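Local coordinates for diaminopropionate ammonia-lyase (Escherichia coli, PDB 4D9I), which catalyses the pyridoxal 5'-phosphate-dependent alpha,beta-elimination of both L- and D-2,3-diaminopropionate to pyruvate and ammonia, working as a homodimer, at residues R43-C48 / A210-E215; R322-P327 / V342-L347; G121-G126 / V187-W192; I85-C90 / P199-Q204. One frame throughout, in Å; residues are numbered along the deposited sequence.

Interaction 1 of 4, residues R43-C48 / A210-E215; sequences RPTPLC and ADEAVE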
loop_
_atom_site.group_PDB
_atom_site.type_symbol
_atom_site.label_atom_id
_atom_site.label_comp_id
_atom_site.label_asym_id
_atom_site.label_seq_id
_atom_site.Cartn_x
_atom_site.Cartn_y
_atom_site.Cartn_z
ATOM N N ARG B 43 22.079 14.084 2.458
ATOM C CA ARG B 43 21.743 13.232 3.580
ATOM C C ARG B 43 21.781 11.782 3.068
ATOM O O ARG B 43 21.144 11.462 2.071
ATOM C CB ARG B 43 20.338 13.585 4.123
ATOM C CG ARG B 43 20.011 13.066 5.515
ATOM C CD ARG B 43 18.512 13.191 5.797
ATOM N N PRO B 44 22.525 10.894 3.747
ATOM C CA PRO B 44 22.469 9.493 3.317
ATOM C C PRO B 44 21.026 9.011 3.300
ATOM O O PRO B 44 20.271 9.314 4.212
ATOM C CB PRO B 44 23.265 8.769 4.390
ATOM C CG PRO B 44 24.199 9.807 4.926
ATOM C CD PRO B 44 23.412 11.081 4.909
ATOM N N THR B 45 20.633 8.327 2.234
ATOM C CA THR B 45 19.259 7.867 2.068
ATOM C C THR B 45 19.009 6.670 3.002
ATOM O O THR B 45 19.937 5.922 3.319
ATOM C CB THR B 45 19.004 7.420 0.615
ATOM O OG1 THR B 45 19.969 6.428 0.248
ATOM C CG2 THR B 45 19.081 8.591 -0.366
ATOM N N PRO B 46 17.758 6.473 3.457
ATOM C CA PRO B 46 17.610 5.406 4.438
ATOM C C PRO B 46 17.876 4.021 3.879
ATOM O O PRO B 46 17.644 3.753 2.688
ATOM C CB PRO B 46 16.137 5.518 4.899
ATOM C CG PRO B 46 15.704 6.914 4.516
ATOM C CD PRO B 46 16.537 7.284 3.309
ATOM N N LEU B 47 18.356 3.154 4.763
ATOM C CA LEU B 47 18.423 1.739 4.478
ATOM C C LEU B 47 17.388 1.063 5.370
ATOM O O LEU B 47 17.608 0.911 6.571
ATOM C CB LEU B 47 19.813 1.191 4.798
ATOM C CG LEU B 47 20.034 -0.279 4.418
ATOM C CD1 LEU B 47 19.927 -0.425 2.904
ATOM C CD2 LEU B 47 21.395 -0.764 4.882
ATOM N N CYS B 48 16.269 0.659 4.787
ATOM C CA CYS B 48 15.127 0.224 5.600
ATOM C C CYS B 48 15.191 -1.279 5.850
ATOM O O CYS B 48 15.453 -2.052 4.926
ATOM C CB CYS B 48 13.812 0.599 4.917
ATOM S SG CYS B 48 13.705 2.321 4.374
ATOM N N ALA B 210 26.267 2.833 -2.502
ATOM C CA ALA B 210 26.788 1.583 -1.964
ATOM C C ALA B 210 27.689 1.854 -0.739
ATOM O O ALA B 210 27.597 1.134 0.281
ATOM C CB ALA B 210 27.553 0.816 -3.040
ATOM N N ASP B 211 28.539 2.887 -0.830
ATOM C CA ASP B 211 29.365 3.308 0.323
ATOM C C ASP B 211 28.484 3.602 1.552
ATOM O O ASP B 211 28.749 3.098 2.656
ATOM C CB ASP B 211 30.251 4.512 -0.018
ATOM C CG ASP B 211 31.169 4.913 1.143
ATOM O OD1 ASP B 211 32.287 4.389 1.202
ATOM O OD2 ASP B 211 30.777 5.727 2.009
ATOM N N GLU B 212 27.434 4.395 1.346
ATOM C CA GLU B 212 26.475 4.694 2.414
ATOM C C GLU B 212 25.844 3.437 2.991
ATOM O O GLU B 212 25.768 3.292 4.210
ATOM C CB GLU B 212 25.352 5.609 1.923
ATOM C CG GLU B 212 25.761 7.038 1.616
ATOM C CD GLU B 212 24.625 7.824 0.992
ATOM O OE1 GLU B 212 23.490 7.257 0.911
ATOM O OE2 GLU B 212 24.850 9.007 0.602
ATOM N N ALA B 213 25.391 2.545 2.111
ATOM C CA ALA B 213 24.743 1.297 2.526
ATOM C C ALA B 213 25.669 0.406 3.348
ATOM O O ALA B 213 25.220 -0.197 4.314
ATOM C CB ALA B 213 24.165 0.532 1.329
ATOM N N VAL B 214 26.950 0.338 2.975
ATOM C CA VAL B 214 27.909 -0.480 3.713
ATOM C C VAL B 214 28.101 0.104 5.112
ATOM O O VAL B 214 28.057 -0.622 6.094
ATOM C CB VAL B 214 29.270 -0.622 2.983
ATOM C CG1 VAL B 214 30.303 -1.268 3.889
ATOM C CG2 VAL B 214 29.111 -1.481 1.746
ATOM N N GLU B 215 28.298 1.420 5.182
ATOM C CA GLU B 215 28.369 2.128 6.458
ATOM C C GLU B 215 27.107 1.839 7.270
ATOM O O GLU B 215 27.182 1.577 8.456
ATOM C CB GLU B 215 28.500 3.638 6.237
ATOM C CG GLU B 215 28.686 4.427 7.526
ATOM C CD GLU B 215 28.647 5.942 7.325
ATOM O OE1 GLU B 215 28.355 6.409 6.208
ATOM O OE2 GLU B 215 28.904 6.681 8.302
#
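Thr45 and Glu212 supply the polar half of this contact, an example of a helix carboxylate reaching out to a passing loop. The Thr45 amide N gives a weak hydrogen bond to Glu212 OE1 at 3.3 Å, bent to 149° at the hydrogen. Glu212 reaches that far because its chain is extended beyond CG (chi2 174°), standing off the helix and crossing the Thr45 side chain at about a right angle. The weak bond is a minor part of what holds the carboxylate: OE1 also receives salt bridges from Lys65 and Arg70, and Tyr42 OH bonds to OE2. With two cations at OE1, the group is probably kept ionised although buried.

The remainder is van der Waals packing. Pro44 packs its CA and CB against the Glu212 carboxylate, CA lying 3.4 Å from Glu212 OE1 and CB 3.8 Å from Glu212 CD. Further along, Leu47 CD2 comes to 3.9 Å from the backbone O of Ala213.

Thr45 OG1 turns to Glu67 instead, while Pro46 and Cys48 pair by backbone bonds with Asp66 and Val64. The loop thus runs into edge strand 47-49, antiparallel to strand 61-66, with helix 208-220 packed against it, helix 26-36 touching Pro44 and Glu212 through Arg33, and helix 235-248 lying against Val214.

Interaction 2 of 4, residues R322-P327 / V342-L347; sequences RVLGNP and VGLGVL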
loop_
_atom_site.group_PDB
_atom_site.type_symbol
_atom_site.label_atom_id
_atom_site.label_comp_id
_atom_site.label_asym_id
_atom_site.label_seq_id
_atom_site.Cartn_x
_atom_site.Cartn_y
_atom_site.Cartn_z
ATOM N N ARG B 322 3.844 -2.676 -5.047
ATOM C CA ARG B 322 2.760 -2.837 -4.067
ATOM C C ARG B 322 3.249 -3.331 -2.711
ATOM O O ARG B 322 2.739 -2.894 -1.655
ATOM C CB ARG B 322 1.694 -3.790 -4.598
ATOM C CG ARG B 322 0.950 -3.238 -5.814
ATOM C CD ARG B 322 -0.160 -4.172 -6.249
ATOM N NE ARG B 322 -0.473 -3.898 -7.637
ATOM C CZ ARG B 322 -0.169 -4.700 -8.638
ATOM N NH1 ARG B 322 0.431 -5.866 -8.410
ATOM N NH2 ARG B 322 -0.502 -4.341 -9.846
ATOM N N VAL B 323 4.186 -4.270 -2.744
ATOM C CA VAL B 323 4.704 -4.910 -1.504
ATOM C C VAL B 323 5.485 -3.860 -0.694
ATOM O O VAL B 323 5.331 -3.765 0.525
ATOM C CB VAL B 323 5.626 -6.115 -1.825
ATOM C CG1 VAL B 323 6.379 -6.615 -0.576
ATOM C CG2 VAL B 323 4.841 -7.257 -2.483
ATOM N N LEU B 324 6.309 -3.061 -1.389
ATOM C CA LEU B 324 7.033 -1.957 -0.755
ATOM C C LEU B 324 6.124 -0.832 -0.249
ATOM O O LEU B 324 6.386 -0.269 0.816
ATOM C CB LEU B 324 8.091 -1.362 -1.718
ATOM C CG LEU B 324 9.291 -2.253 -1.992
ATOM C CD1 LEU B 324 10.143 -1.727 -3.167
ATOM C CD2 LEU B 324 10.142 -2.390 -0.753
ATOM N N GLY B 325 5.064 -0.525 -0.998
ATOM C CA GLY B 325 4.184 0.589 -0.684
ATOM C C GLY B 325 3.138 0.266 0.378
ATOM O O GLY B 325 2.526 1.181 0.943
ATOM N N ASN B 326 2.904 -1.021 0.637
ATOM C CA ASN B 326 1.981 -1.413 1.697
ATOM C C ASN B 326 2.615 -2.575 2.431
ATOM O O ASN B 326 2.315 -3.733 2.162
ATOM C CB ASN B 326 0.577 -1.749 1.142
ATOM C CG ASN B 326 -0.419 -2.128 2.233
ATOM O OD1 ASN B 326 -0.060 -2.297 3.414
ATOM N ND2 ASN B 326 -1.675 -2.331 1.833
ATOM N N PRO B 327 3.517 -2.246 3.364
ATOM C CA PRO B 327 4.403 -3.242 3.935
ATOM C C PRO B 327 3.691 -4.277 4.808
ATOM O O PRO B 327 2.522 -4.111 5.218
ATOM C CB PRO B 327 5.413 -2.413 4.750
ATOM C CG PRO B 327 4.750 -1.094 4.973
ATOM C CD PRO B 327 3.875 -0.866 3.766
ATOM N N VAL B 342 11.744 -3.679 -8.779
ATOM C CA VAL B 342 11.792 -4.979 -9.442
ATOM C C VAL B 342 12.660 -6.006 -8.713
ATOM O O VAL B 342 12.353 -7.191 -8.758
ATOM C CB VAL B 342 12.171 -4.865 -10.947
ATOM C CG1 VAL B 342 13.649 -4.540 -11.138
ATOM C CG2 VAL B 342 11.803 -6.134 -11.698
ATOM N N GLY B 343 13.734 -5.558 -8.064
ATOM C CA GLY B 343 14.570 -6.457 -7.270
ATOM C C GLY B 343 13.731 -7.050 -6.147
ATOM O O GLY B 343 13.668 -8.284 -5.974
ATOM N N LEU B 344 13.077 -6.184 -5.382
ATOM C CA LEU B 344 12.148 -6.637 -4.334
ATOM C C LEU B 344 11.010 -7.480 -4.910
ATOM O O LEU B 344 10.582 -8.485 -4.310
ATOM C CB LEU B 344 11.580 -5.443 -3.544
ATOM C CG LEU B 344 10.820 -5.709 -2.241
ATOM C CD1 LEU B 344 9.400 -6.191 -2.513
ATOM C CD2 LEU B 344 11.568 -6.681 -1.323
ATOM N N GLY B 345 10.534 -7.102 -6.084
ATOM C CA GLY B 345 9.510 -7.894 -6.743
ATOM C C GLY B 345 9.926 -9.332 -6.949
ATOM O O GLY B 345 9.105 -10.230 -6.790
ATOM N N VAL B 346 11.202 -9.551 -7.303
ATOM C CA VAL B 346 11.691 -10.910 -7.548
ATOM C C VAL B 346 11.518 -11.780 -6.295
ATOM O O VAL B 346 11.046 -12.916 -6.382
ATOM C CB VAL B 346 13.163 -10.931 -8.023
ATOM C CG1 VAL B 346 13.750 -12.339 -7.947
ATOM C CG2 VAL B 346 13.261 -10.401 -9.442
ATOM N N LEU B 347 11.911 -11.238 -5.143
ATOM C CA LEU B 347 11.803 -11.981 -3.885
ATOM C C LEU B 347 10.353 -12.341 -3.595
ATOM O O LEU B 347 10.053 -13.449 -3.126
ATOM C CB LEU B 347 12.381 -11.181 -2.714
ATOM C CG LEU B 347 13.861 -10.798 -2.763
ATOM C CD1 LEU B 347 14.261 -10.084 -1.478
ATOM C CD2 LEU B 347 14.693 -12.045 -2.942
#
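Val323 and Leu324 meet Leu344 with no ring, amide or carboxylate taking part, so there are no faces or edges to assign; branched aliphatic chains do all the touching. Leu344 is the central piece. Its CG stands anti to the backbone N (chi1 -168°), which carries the isobutyl group out to helix 315-325, where two successive residues receive it by different atoms. The CD1 methyl goes to Val323, lying 3.6 Å from Val323 CG1 and 3.8 Å from Val323 CB; the two side chains are set at a slant. The branch point goes to Leu324: Leu344 CG is 3.7 Å from Leu324 CD2 and 3.8 Å from Leu324 CG.

Leu324 does not set out toward the partner, its CG lying beside the backbone N (chi1 -70°), yet its end comes nearer. There the two leucines run alongside each other, pointing opposite ways, and Leu324 CD1 reaches to 4.0 Å from Leu344 CB. The nearest CA pairs are 7.7 Å (Val323 and Gly345) and 7.8 Å (Leu324 and Leu344) apart, so the side chains meet between closely packed helices.

Leu53 of helix 51-57 touches both Val323 and Leu344 and joins the same cluster. On Val323 also packs Trp390 of the second subunit, whose NE1 bonds to Asn326 O just past the helix end.

The chemistry implies an apolar contact, held by close packing and burial of aliphatic surface with no hydrogen bond across it, that joins a helix at the dimer interface to helix 338-352, which in turn packs on strands 226-230 and 254-260.

Interaction 3 of 4, residues G121-G126 / V187-W192; sequences GNHGRG and VQDTAW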
loop_
_atom_site.group_PDB
_atom_site.type_symbol
_atom_site.label_atom_id
_atom_site.label_comp_id
_atom_site.label_asym_id
_atom_site.label_seq_id
_atom_site.Cartn_x
_atom_site.Cartn_y
_atom_site.Cartn_z
ATOM N N GLY B 121 13.798 9.481 -18.317
ATOM C CA GLY B 121 13.354 9.973 -17.026
ATOM C C GLY B 121 14.409 10.512 -16.089
ATOM O O GLY B 121 14.661 11.718 -16.073
ATOM N N ASN B 122 15.027 9.627 -15.311
ATOM C CA ASN B 122 15.885 10.040 -14.188
ATOM C C ASN B 122 17.250 10.619 -14.548
ATOM O O ASN B 122 17.698 11.614 -13.964
ATOM C CB ASN B 122 16.058 8.877 -13.217
ATOM C CG ASN B 122 14.739 8.432 -12.632
ATOM O OD1 ASN B 122 13.872 9.260 -12.357
ATOM N ND2 ASN B 122 14.584 7.137 -12.437
ATOM N N HIS B 123 17.915 9.989 -15.502
ATOM C CA HIS B 123 19.251 10.427 -15.860
ATOM C C HIS B 123 19.283 11.862 -16.322
ATOM O O HIS B 123 20.135 12.648 -15.872
ATOM C CB HIS B 123 19.845 9.525 -16.924
ATOM C CG HIS B 123 21.093 10.100 -17.557
ATOM N ND1 HIS B 123 22.213 10.366 -16.840
ATOM C CD2 HIS B 123 21.355 10.500 -18.874
ATOM C CE1 HIS B 123 23.141 10.909 -17.666
ATOM N NE2 HIS B 123 22.612 10.988 -18.908
ATOM N N GLY B 124 18.376 12.198 -17.238
ATOM C CA GLY B 124 18.280 13.547 -17.817
ATOM C C GLY B 124 17.849 14.566 -16.784
ATOM O O GLY B 124 18.247 15.726 -16.853
ATOM N N ARG B 125 17.057 14.116 -15.808
ATOM C CA ARG B 125 16.656 14.949 -14.691
ATOM C C ARG B 125 17.852 15.303 -13.823
ATOM O O ARG B 125 17.994 16.452 -13.403
ATOM C CB ARG B 125 15.595 14.235 -13.839
ATOM C CG ARG B 125 15.019 15.105 -12.744
ATOM C CD ARG B 125 13.694 14.545 -12.250
ATOM N NE ARG B 125 13.226 15.237 -11.054
ATOM C CZ ARG B 125 12.178 14.845 -10.333
ATOM N NH1 ARG B 125 11.468 13.780 -10.706
ATOM N NH2 ARG B 125 11.830 15.526 -9.247
ATOM N N GLY B 126 18.695 14.306 -13.538
ATOM C CA GLY B 126 19.940 14.539 -12.811
ATOM C C GLY B 126 20.884 15.509 -13.523
ATOM O O GLY B 126 21.497 16.377 -12.875
ATOM N N VAL B 187 26.218 14.110 -22.436
ATOM C CA VAL B 187 26.345 13.398 -21.158
ATOM C C VAL B 187 25.360 12.222 -21.118
ATOM O O VAL B 187 24.178 12.406 -20.819
ATOM C CB VAL B 187 26.149 14.352 -19.947
ATOM C CG1 VAL B 187 26.333 13.609 -18.625
ATOM C CG2 VAL B 187 27.119 15.536 -20.047
ATOM N N GLN B 188 25.843 11.027 -21.465
ATOM C CA GLN B 188 25.022 9.797 -21.423
ATOM C C GLN B 188 25.565 8.836 -20.396
ATOM O O GLN B 188 26.777 8.762 -20.194
ATOM C CB GLN B 188 25.002 9.054 -22.767
ATOM C CG GLN B 188 24.215 9.718 -23.882
ATOM C CD GLN B 188 22.750 9.978 -23.546
ATOM O OE1 GLN B 188 22.213 11.012 -23.921
ATOM N NE2 GLN B 188 22.103 9.047 -22.859
ATOM N N ASP B 189 24.666 8.055 -19.797
ATOM C CA ASP B 189 25.048 7.098 -18.764
ATOM C C ASP B 189 25.402 5.720 -19.311
ATOM O O ASP B 189 25.340 4.728 -18.613
ATOM C CB ASP B 189 23.958 7.008 -17.685
ATOM C CG ASP B 189 22.576 6.622 -18.247
ATOM O OD1 ASP B 189 22.275 6.892 -19.441
ATOM O OD2 ASP B 189 21.772 6.096 -17.443
ATOM N N THR B 190 25.780 5.655 -20.572
ATOM C CA THR B 190 26.319 4.436 -21.117
ATOM C C THR B 190 27.576 4.789 -21.911
ATOM O O THR B 190 27.821 5.959 -22.188
ATOM C CB THR B 190 25.290 3.700 -21.983
ATOM O OG1 THR B 190 25.699 2.330 -22.139
ATOM C CG2 THR B 190 25.118 4.382 -23.347
ATOM N N ALA B 191 28.360 3.772 -22.257
ATOM C CA ALA B 191 29.602 3.960 -22.990
ATOM C C ALA B 191 29.493 3.349 -24.380
ATOM O O ALA B 191 28.656 2.489 -24.615
ATOM C CB ALA B 191 30.757 3.337 -22.225
ATOM N N TRP B 192 30.329 3.836 -25.295
ATOM C CA TRP B 192 30.592 3.181 -26.573
ATOM C C TRP B 192 31.996 3.541 -26.988
ATOM O O TRP B 192 32.707 4.222 -26.237
ATOM C CB TRP B 192 29.566 3.590 -27.627
ATOM C CG TRP B 192 29.394 5.084 -27.813
ATOM C CD1 TRP B 192 30.059 5.910 -28.719
ATOM C CD2 TRP B 192 28.469 5.985 -27.082
ATOM N NE1 TRP B 192 29.632 7.211 -28.599
ATOM C CE2 TRP B 192 28.679 7.325 -27.641
ATOM C CE3 TRP B 192 27.525 5.814 -26.059
ATOM C CZ2 TRP B 192 27.978 8.432 -27.183
ATOM C CZ3 TRP B 192 26.822 6.936 -25.604
ATOM C CH2 TRP B 192 27.044 8.216 -26.154
#
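His123 lies in the first turn of helix 122-133, whose N-cap is Gly121, and its CA comes within 7.3 Å of the CA of Asp189 in an irregular, largely extended segment just after strand 185-186. Gly121 has backbone angles at which a CB would press on the preceding carbonyl, so the turn into the helix calls for glycine.

CG of His123, anti to the backbone N (chi1 167°), turns the imidazole toward the 187-192 segment. NE2 donates to Val187 O at 2.8 Å in a fairly straight bond (161°). The oxygen sits close to the ring plane, yet the donor approaches from above the carbonyl plane. Val187 O also accepts a hydrogen bond from Thr117 OG1, so two donors grip it.

Asp189 lies over one ring face. Its CB is 4.0 Å from the ring centroid, a CH-pi contact, and its carboxylate is stacked almost parallel, with OD1 3.8 Å from His123 CD2 near the rim. Replacing the histidine by leucine would probably cost Val187 O its ring N-H and leave the Asp189 carboxylate without the flat surface that it rests on.

Asp189 OD2 is hydrogen-bonded to a Tris molecule, probably from the crystallisation liquor, and Asp120, the inferred proton acceptor for the L-substrate, is about 6 Å from His123, side chain to side chain. The chemistry is consistent with a histidine that is fixed at its edge by backbone and helps place the Asp189 carboxylate near the active site.

Interaction 4 of 4, residues I85-C90 / P199-Q204; sequences IAQLLC and PTWIMQ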
loop_
_atom_site.group_PDB
_atom_site.type_symbol
_atom_site.label_atom_id
_atom_site.label_comp_id
_atom_site.label_asym_id
_atom_site.label_seq_id
_atom_site.Cartn_x
_atom_site.Cartn_y
_atom_site.Cartn_z
ATOM N N ILE B 85 29.082 16.008 -14.393
ATOM C CA ILE B 85 28.947 17.401 -14.805
ATOM C C ILE B 85 29.969 18.312 -14.098
ATOM O O ILE B 85 30.593 19.202 -14.718
ATOM C CB ILE B 85 27.475 17.856 -14.676
ATOM C CG1 ILE B 85 26.703 17.318 -15.894
ATOM C CG2 ILE B 85 27.375 19.377 -14.645
ATOM C CD1 ILE B 85 25.324 16.805 -15.574
ATOM N N ALA B 86 30.157 18.070 -12.807
ATOM C CA ALA B 86 31.136 18.809 -12.020
ATOM C C ALA B 86 32.558 18.477 -12.485
ATOM O O ALA B 86 33.393 19.371 -12.609
ATOM C CB ALA B 86 30.964 18.491 -10.533
ATOM N N GLN B 87 32.831 17.195 -12.744
ATOM C CA GLN B 87 34.126 16.787 -13.301
ATOM C C GLN B 87 34.431 17.502 -14.630
ATOM O O GLN B 87 35.546 18.002 -14.851
ATOM C CB GLN B 87 34.190 15.268 -13.497
ATOM C CG GLN B 87 34.171 14.428 -12.210
ATOM C CD GLN B 87 35.555 14.214 -11.618
ATOM O OE1 GLN B 87 35.735 13.413 -10.694
ATOM N NE2 GLN B 87 36.526 14.908 -12.140
ATOM N N LEU B 88 33.434 17.553 -15.511
ATOM C CA LEU B 88 33.591 18.201 -16.815
ATOM C C LEU B 88 33.822 19.704 -16.673
ATOM O O LEU B 88 34.667 20.278 -17.382
ATOM C CB LEU B 88 32.372 17.928 -17.717
ATOM C CG LEU B 88 32.168 16.533 -18.343
ATOM C CD1 LEU B 88 30.708 16.346 -18.766
ATOM C CD2 LEU B 88 33.101 16.282 -19.522
ATOM N N LEU B 89 33.087 20.343 -15.759
ATOM C CA LEU B 89 33.256 21.773 -15.532
ATOM C C LEU B 89 34.649 22.068 -14.948
ATOM O O LEU B 89 35.355 22.978 -15.425
ATOM C CB LEU B 89 32.140 22.351 -14.659
ATOM C CG LEU B 89 31.995 23.868 -14.827
ATOM C CD1 LEU B 89 31.530 24.204 -16.246
ATOM C CD2 LEU B 89 31.078 24.502 -13.786
ATOM N N CYS B 90 35.065 21.274 -13.962
ATOM C CA CYS B 90 36.401 21.430 -13.378
ATOM C C CYS B 90 37.510 21.261 -14.412
ATOM O O CYS B 90 38.492 22.017 -14.419
ATOM C CB CYS B 90 36.591 20.488 -12.195
ATOM S SG CYS B 90 35.652 21.051 -10.753
ATOM N N PRO B 199 30.723 8.271 -18.788
ATOM C CA PRO B 199 30.072 7.138 -18.078
ATOM C C PRO B 199 30.897 6.512 -16.940
ATOM O O PRO B 199 30.332 6.001 -15.995
ATOM C CB PRO B 199 29.861 6.082 -19.179
ATOM C CG PRO B 199 30.576 6.565 -20.368
ATOM C CD PRO B 199 30.778 8.046 -20.243
ATOM N N THR B 200 32.224 6.531 -17.042
ATOM C CA THR B 200 33.065 6.138 -15.922
ATOM C C THR B 200 32.780 7.018 -14.693
ATOM O O THR B 200 32.557 6.494 -13.590
ATOM C CB THR B 200 34.560 6.181 -16.312
ATOM O OG1 THR B 200 34.794 5.230 -17.362
ATOM C CG2 THR B 200 35.449 5.830 -15.121
ATOM N N TRP B 201 32.755 8.343 -14.874
ATOM C CA TRP B 201 32.474 9.231 -13.743
ATOM C C TRP B 201 31.117 8.954 -13.160
ATOM O O TRP B 201 30.939 8.958 -11.931
ATOM C CB TRP B 201 32.555 10.695 -14.136
ATOM C CG TRP B 201 33.959 11.249 -14.273
ATOM C CD1 TRP B 201 35.074 10.933 -13.512
ATOM C CD2 TRP B 201 34.418 12.277 -15.214
ATOM N NE1 TRP B 201 36.170 11.656 -13.921
ATOM C CE2 TRP B 201 35.838 12.490 -14.930
ATOM C CE3 TRP B 201 33.813 13.023 -16.224
ATOM C CZ2 TRP B 201 36.603 13.401 -15.648
ATOM C CZ3 TRP B 201 34.597 13.939 -16.937
ATOM C CH2 TRP B 201 35.957 14.125 -16.651
ATOM N N ILE B 202 30.149 8.733 -14.042
ATOM C CA ILE B 202 28.775 8.461 -13.621
ATOM C C ILE B 202 28.702 7.214 -12.740
ATOM O O ILE B 202 28.037 7.216 -11.707
ATOM C CB ILE B 202 27.819 8.355 -14.823
ATOM C CG1 ILE B 202 27.616 9.739 -15.445
ATOM C CG2 ILE B 202 26.477 7.760 -14.395
ATOM C CD1 ILE B 202 26.995 9.728 -16.830
ATOM N N MET B 203 29.417 6.159 -13.140
ATOM C CA MET B 203 29.399 4.898 -12.412
ATOM C C MET B 203 30.116 4.983 -11.086
ATOM O O MET B 203 29.689 4.382 -10.097
ATOM C CB MET B 203 30.020 3.789 -13.253
ATOM C CG MET B 203 29.101 3.361 -14.377
ATOM S SD MET B 203 29.986 2.350 -15.564
ATOM C CE MET B 203 30.205 0.850 -14.595
ATOM N N GLN B 204 31.207 5.736 -11.064
ATOM C CA GLN B 204 31.892 6.012 -9.818
ATOM C C GLN B 204 31.001 6.833 -8.874
ATOM O O GLN B 204 30.934 6.551 -7.669
ATOM C CB GLN B 204 33.211 6.721 -10.095
ATOM C CG GLN B 204 34.211 5.849 -10.843
ATOM C CD GLN B 204 35.474 6.591 -11.270
ATOM O OE1 GLN B 204 35.452 7.784 -11.518
ATOM N NE2 GLN B 204 36.578 5.868 -11.370
#
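Gln87 and Trp201 form the tight part of this helix-helix contact, a case in which an aliphatic stem and an amide share one aromatic face. Gln87 CB sits almost squarely over the six-membered ring, 3.4 Å from its centroid and 8° off the normal, a close CH-pi contact. The chain then bends at CG (chi2 -87°), which folds the carboxamide back along the indole instead of away from it. The amide plane ends up nearly parallel to the ring, with Gln87 CD 3.5 Å from Trp201 NE1. This is stacking, and the amide edge does not point at the ring nitrogen. Leu88 approaches differently: its CD2 methyl meets the rim of the ring near its plane, 3.8 Å from Trp201 CZ3.

The burial is uneven. Leu88, at the benzene rim, is buried, whereas Gln87 and Trp201 both stay partly exposed. Gln204, one turn on from Trp201, sets off toward helix 81-93 but does not touch the 85-90 segment, and its NE2 bonds instead to Leu23 O.

Trp201 also touches Ala84 and Glu91, so it fits like a knob into the hole lined by Ala84, Gln87, Leu88 and Glu91. Exchanged for alanine, this position would probably open a gap between the two helices and set the Gln87 carboxamide free to turn. Chemically, no hydrogen bond joins the two segments; the contact depends on dispersion and on flat surfaces held parallel, and Trp201 alone carries it for the 199-204 segment.

How the interactions relate
The four contacts illustrate the two-domain build of a fold type II PLP enzyme. Along the chain three of them are concentric: interaction 1 encloses interaction 4, which encloses interaction 3, while interaction 2 follows afterwards. Interactions 3 and 4, with centres 11 Å apart, touch where Thr190 O lies 3.4 Å from Pro199 CG, in the layers around the four-stranded parallel sheet. Interactions 1 and 2 accompany the seven-stranded sheet, their centres 19 Å apart. Helices 197-206 and 208-220, consecutive in sequence, link interaction 4 to interaction 1. Interaction 3 thus brings the smaller-sheet domain to the active site, its Asn122 bonding to the cofactor O3, whereas interaction 2, across the chain's centre, lies on the dimer side.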